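PDB 5X5L: AdeR from Acinetobacter baumannii, which binds an intercistronic DNA region through its C-terminal OmpR/PhoB-type domain and probably acts as a phosphorelay response regulator of transcription. Local coordinates for residues H46-R51 and G96-N101. Numbering follows the deposited sequence.
With nucleotides of chain I.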
loop_
_atom_site.group_PDB
_atom_site.type_symbol
_atom_site.label_atom_id
_atom_site.label_comp_id
_atom_site.label_asym_id
_atom_site.label_seq_id
_atom_site.Cartn_x
_atom_site.Cartn_y
_atom_site.Cartn_z
ATOM N N HIS C 46 -30.404 -3.628 5.449
ATOM C CA HIS C 46 -31.667 -4.179 5.943
ATOM C C HIS C 46 -32.027 -5.556 5.383
ATOM O O HIS C 46 -32.956 -6.182 5.878
ATOM C CB HIS C 46 -32.803 -3.188 5.705
ATOM C CG HIS C 46 -32.504 -1.819 6.231
ATOM N ND1 HIS C 46 -32.390 -1.549 7.577
ATOM C CD2 HIS C 46 -32.234 -0.658 5.594
ATOM C CE1 HIS C 46 -32.105 -0.274 7.752
ATOM N NE2 HIS C 46 -32.001 0.291 6.562
ATOM N N LYS C 47 -31.293 -6.029 4.377
ATOM C CA LYS C 47 -31.547 -7.347 3.799
ATOM C C LYS C 47 -31.181 -8.467 4.762
ATOM O O LYS C 47 -30.177 -8.385 5.471
ATOM C CB LYS C 47 -30.752 -7.524 2.507
ATOM C CG LYS C 47 -31.032 -8.829 1.785
ATOM C CD LYS C 47 -30.073 -9.026 0.620
ATOM C CE LYS C 47 -30.182 -10.429 0.049
ATOM N NZ LYS C 47 -29.414 -11.426 0.802
ATOM N N VAL C 48 -32.002 -9.511 4.762
ATOM C CA VAL C 48 -31.692 -10.758 5.458
ATOM C C VAL C 48 -30.846 -11.610 4.525
ATOM O O VAL C 48 -31.326 -12.029 3.468
ATOM C CB VAL C 48 -32.970 -11.548 5.836
ATOM C CG1 VAL C 48 -32.605 -12.863 6.522
ATOM C CG2 VAL C 48 -33.882 -10.706 6.706
ATOM N N PHE C 49 -29.599 -11.853 4.913
ATOM C CA PHE C 49 -28.719 -12.770 4.187
ATOM C C PHE C 49 -28.846 -14.141 4.803
ATOM O O PHE C 49 -28.849 -14.263 6.022
ATOM C CB PHE C 49 -27.267 -12.299 4.270
ATOM C CG PHE C 49 -27.030 -10.996 3.570
ATOM C CD1 PHE C 49 -27.291 -9.783 4.200
ATOM C CD2 PHE C 49 -26.584 -10.981 2.264
ATOM C CE1 PHE C 49 -27.087 -8.586 3.554
ATOM C CE2 PHE C 49 -26.377 -9.779 1.599
ATOM C CZ PHE C 49 -26.624 -8.574 2.251
ATOM N N THR C 50 -28.958 -15.173 3.975
ATOM C CA THR C 50 -28.984 -16.546 4.477
ATOM C C THR C 50 -27.557 -16.972 4.837
ATOM O O THR C 50 -26.578 -16.308 4.493
ATOM C CB THR C 50 -29.557 -17.543 3.441
ATOM O OG1 THR C 50 -28.787 -17.503 2.229
ATOM C CG2 THR C 50 -30.971 -17.195 3.074
ATOM N N ARG C 51 -27.456 -18.084 5.546
ATOM C CA ARG C 51 -26.163 -18.651 5.913
ATOM C C ARG C 51 -25.418 -19.116 4.666
ATOM O O ARG C 51 -24.204 -18.962 4.587
ATOM C CB ARG C 51 -26.328 -19.796 6.915
ATOM C CG ARG C 51 -26.843 -19.322 8.261
ATOM C CD ARG C 51 -27.245 -20.457 9.176
ATOM N NE ARG C 51 -27.401 -20.028 10.553
ATOM C CZ ARG C 51 -28.475 -19.433 11.072
ATOM N NH1 ARG C 51 -29.545 -19.174 10.333
ATOM N NH2 ARG C 51 -28.471 -19.086 12.359
ATOM N N GLY C 96 -31.596 -16.337 8.518
ATOM C CA GLY C 96 -30.172 -16.002 8.643
ATOM C C GLY C 96 -29.903 -14.764 9.482
ATOM O O GLY C 96 -30.226 -14.736 10.675
ATOM N N TYR C 97 -29.297 -13.745 8.867
ATOM C CA TYR C 97 -28.860 -12.549 9.580
ATOM C C TYR C 97 -29.055 -11.269 8.799
ATOM O O TYR C 97 -29.100 -11.267 7.562
ATOM C CB TYR C 97 -27.386 -12.638 9.959
ATOM C CG TYR C 97 -27.058 -13.792 10.860
ATOM C CD1 TYR C 97 -26.711 -15.014 10.325
ATOM C CD2 TYR C 97 -27.124 -13.662 12.254
ATOM C CE1 TYR C 97 -26.411 -16.094 11.135
ATOM C CE2 TYR C 97 -26.829 -14.719 13.079
ATOM C CZ TYR C 97 -26.453 -15.956 12.507
ATOM O OH TYR C 97 -26.124 -17.017 13.302
ATOM N N ARG C 98 -29.122 -10.177 9.554
ATOM C CA ARG C 98 -29.459 -8.854 9.036
ATOM C C ARG C 98 -28.622 -7.855 9.798
ATOM O O ARG C 98 -28.350 -8.020 10.997
ATOM C CB ARG C 98 -30.987 -8.601 9.244
ATOM C CG ARG C 98 -31.517 -7.510 10.154
ATOM C CD ARG C 98 -33.000 -7.824 10.380
ATOM N NE ARG C 98 -33.673 -7.676 9.109
ATOM C CZ ARG C 98 -34.890 -8.070 8.763
ATOM N NH1 ARG C 98 -35.705 -8.639 9.638
ATOM N NH2 ARG C 98 -35.313 -7.885 7.504
ATOM N N LEU C 99 -28.217 -6.768 9.170
ATOM C CA LEU C 99 -27.607 -5.614 9.918
ATOM C C LEU C 99 -28.789 -4.902 10.580
ATOM O O LEU C 99 -29.918 -5.054 10.097
ATOM C CB LEU C 99 -26.798 -4.688 9.010
ATOM C CG LEU C 99 -25.260 -4.512 9.108
ATOM C CD1 LEU C 99 -24.940 -3.078 8.772
ATOM C CD2 LEU C 99 -24.677 -4.928 10.450
ATOM N N ASP C 100 -28.560 -4.016 11.531
ATOM C CA ASP C 100 -29.638 -3.353 12.283
ATOM C C ASP C 100 -31.016 -3.282 11.603
ATOM O O ASP C 100 -31.055 -2.983 10.451
ATOM C CB ASP C 100 -29.214 -1.912 12.799
ATOM C CG ASP C 100 -28.819 -0.936 11.684
ATOM O OD1 ASP C 100 -28.181 -1.488 10.791
ATOM O OD2 ASP C 100 -29.321 0.228 11.580
ATOM N N ASN C 101 -32.082 -3.474 12.350
ATOM C CA ASN C 101 -33.444 -3.267 11.852
ATOM C C ASN C 101 -33.763 -1.775 11.665
ATOM O O ASN C 101 -34.292 -1.388 10.641
ATOM C CB ASN C 101 -34.474 -3.821 12.831
ATOM C CG ASN C 101 -34.427 -5.331 12.925
ATOM O OD1 ASN C 101 -33.904 -5.905 13.898
ATOM N ND2 ASN C 101 -34.955 -5.999 11.884
ATOM P P DG I 5 -31.655 -20.357 13.677
ATOM O OP1 DG I 5 -31.856 -19.231 12.735
ATOM O OP2 DG I 5 -30.963 -21.588 13.215
ATOM O "O5'" DG I 5 -30.940 -19.732 14.951
ATOM C "C5'" DG I 5 -31.548 -18.632 15.652
ATOM C "C4'" DG I 5 -30.598 -18.025 16.658
ATOM O "O4'" DG I 5 -30.389 -18.966 17.734
ATOM C "C3'" DG I 5 -29.200 -17.648 16.154
ATOM O "O3'" DG I 5 -28.844 -16.395 16.754
ATOM C "C2'" DG I 5 -28.348 -18.831 16.585
ATOM C "C1'" DG I 5 -29.004 -19.235 17.890
ATOM N N9 DG I 5 -28.867 -20.640 18.262
ATOM C C8 DG I 5 -29.172 -21.752 17.510
ATOM N N7 DG I 5 -28.960 -22.876 18.143
ATOM C C5 DG I 5 -28.516 -22.481 19.397
ATOM C C6 DG I 5 -28.141 -23.257 20.525
ATOM O O6 DG I 5 -28.122 -24.490 20.645
ATOM N N1 DG I 5 -27.748 -22.450 21.591
ATOM C C2 DG I 5 -27.727 -21.073 21.574
ATOM N N2 DG I 5 -27.321 -20.469 22.702
ATOM N N3 DG I 5 -28.080 -20.340 20.530
ATOM C C4 DG I 5 -28.463 -21.104 19.487
ATOM P P DT I 6 -27.357 -15.820 16.668
ATOM O OP1 DT I 6 -27.424 -14.340 16.630
ATOM O OP2 DT I 6 -26.638 -16.543 15.600
ATOM O "O5'" DT I 6 -26.745 -16.228 18.077
ATOM C "C5'" DT I 6 -27.247 -15.641 19.284
ATOM C "C4'" DT I 6 -26.306 -15.923 20.429
ATOM O "O4'" DT I 6 -26.236 -17.347 20.668
ATOM C "C3'" DT I 6 -24.875 -15.453 20.203
ATOM O "O3'" DT I 6 -24.490 -14.683 21.346
ATOM C "C2'" DT I 6 -24.093 -16.742 20.005
ATOM C "C1'" DT I 6 -24.888 -17.763 20.789
ATOM N N1 DT I 6 -24.822 -19.184 20.347
ATOM C C2 DT I 6 -24.451 -20.154 21.259
ATOM O O2 DT I 6 -24.096 -19.902 22.399
ATOM N N3 DT I 6 -24.490 -21.437 20.776
ATOM C C4 DT I 6 -24.870 -21.845 19.515
ATOM O O4 DT I 6 -24.852 -23.039 19.229
ATOM C C5 DT I 6 -25.262 -20.783 18.615
ATOM C C7 DT I 6 -25.676 -21.136 17.220
ATOM C C6 DT I 6 -25.229 -19.523 19.073
#
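Y97 and R51 meet at the DNA backbone. Y97 OH donates a hydrogen bond to OP2 of DT6 of chain I, modelled at 2.4 Å. R51 NH1 makes a weak bond to OP1 of DG5 of chain I, at 3.3 Å. Y97 CE1 lies 3.8 Å above one face of the R51 guanidinium, near its rim, and the two planes are 52° apart. The R51 chain runs extended from CG to NE, and a salt bridge from NE to D70 of helix 66-81 probably helps to position it. Behind these groups, strand 48-50, just before helix 51-58, pairs antiparallel with strand 96-98 of the C-terminal hairpin (90-92 and 96-98) of the winged-helix domain. F49 N donates a hydrogen bond to Y97 O at 2.8 Å. Y97 N returns one to F49 O, and both run nearly along the C=O axis. The F49 and Y97 side chains share one sheet face, where both touch L54 of helix 51-58. On the face of V48 and R98, V48 CG2 sits 3.2 Å above the R98 guanidinium plane. H46 O lies at that group's edge and takes a weak bond from R98 NH2. Y97 and R51 bond to phosphate oxygens, consistent with holding the DNA backbone rather than reading bases, with R51 probably adding favourable charge.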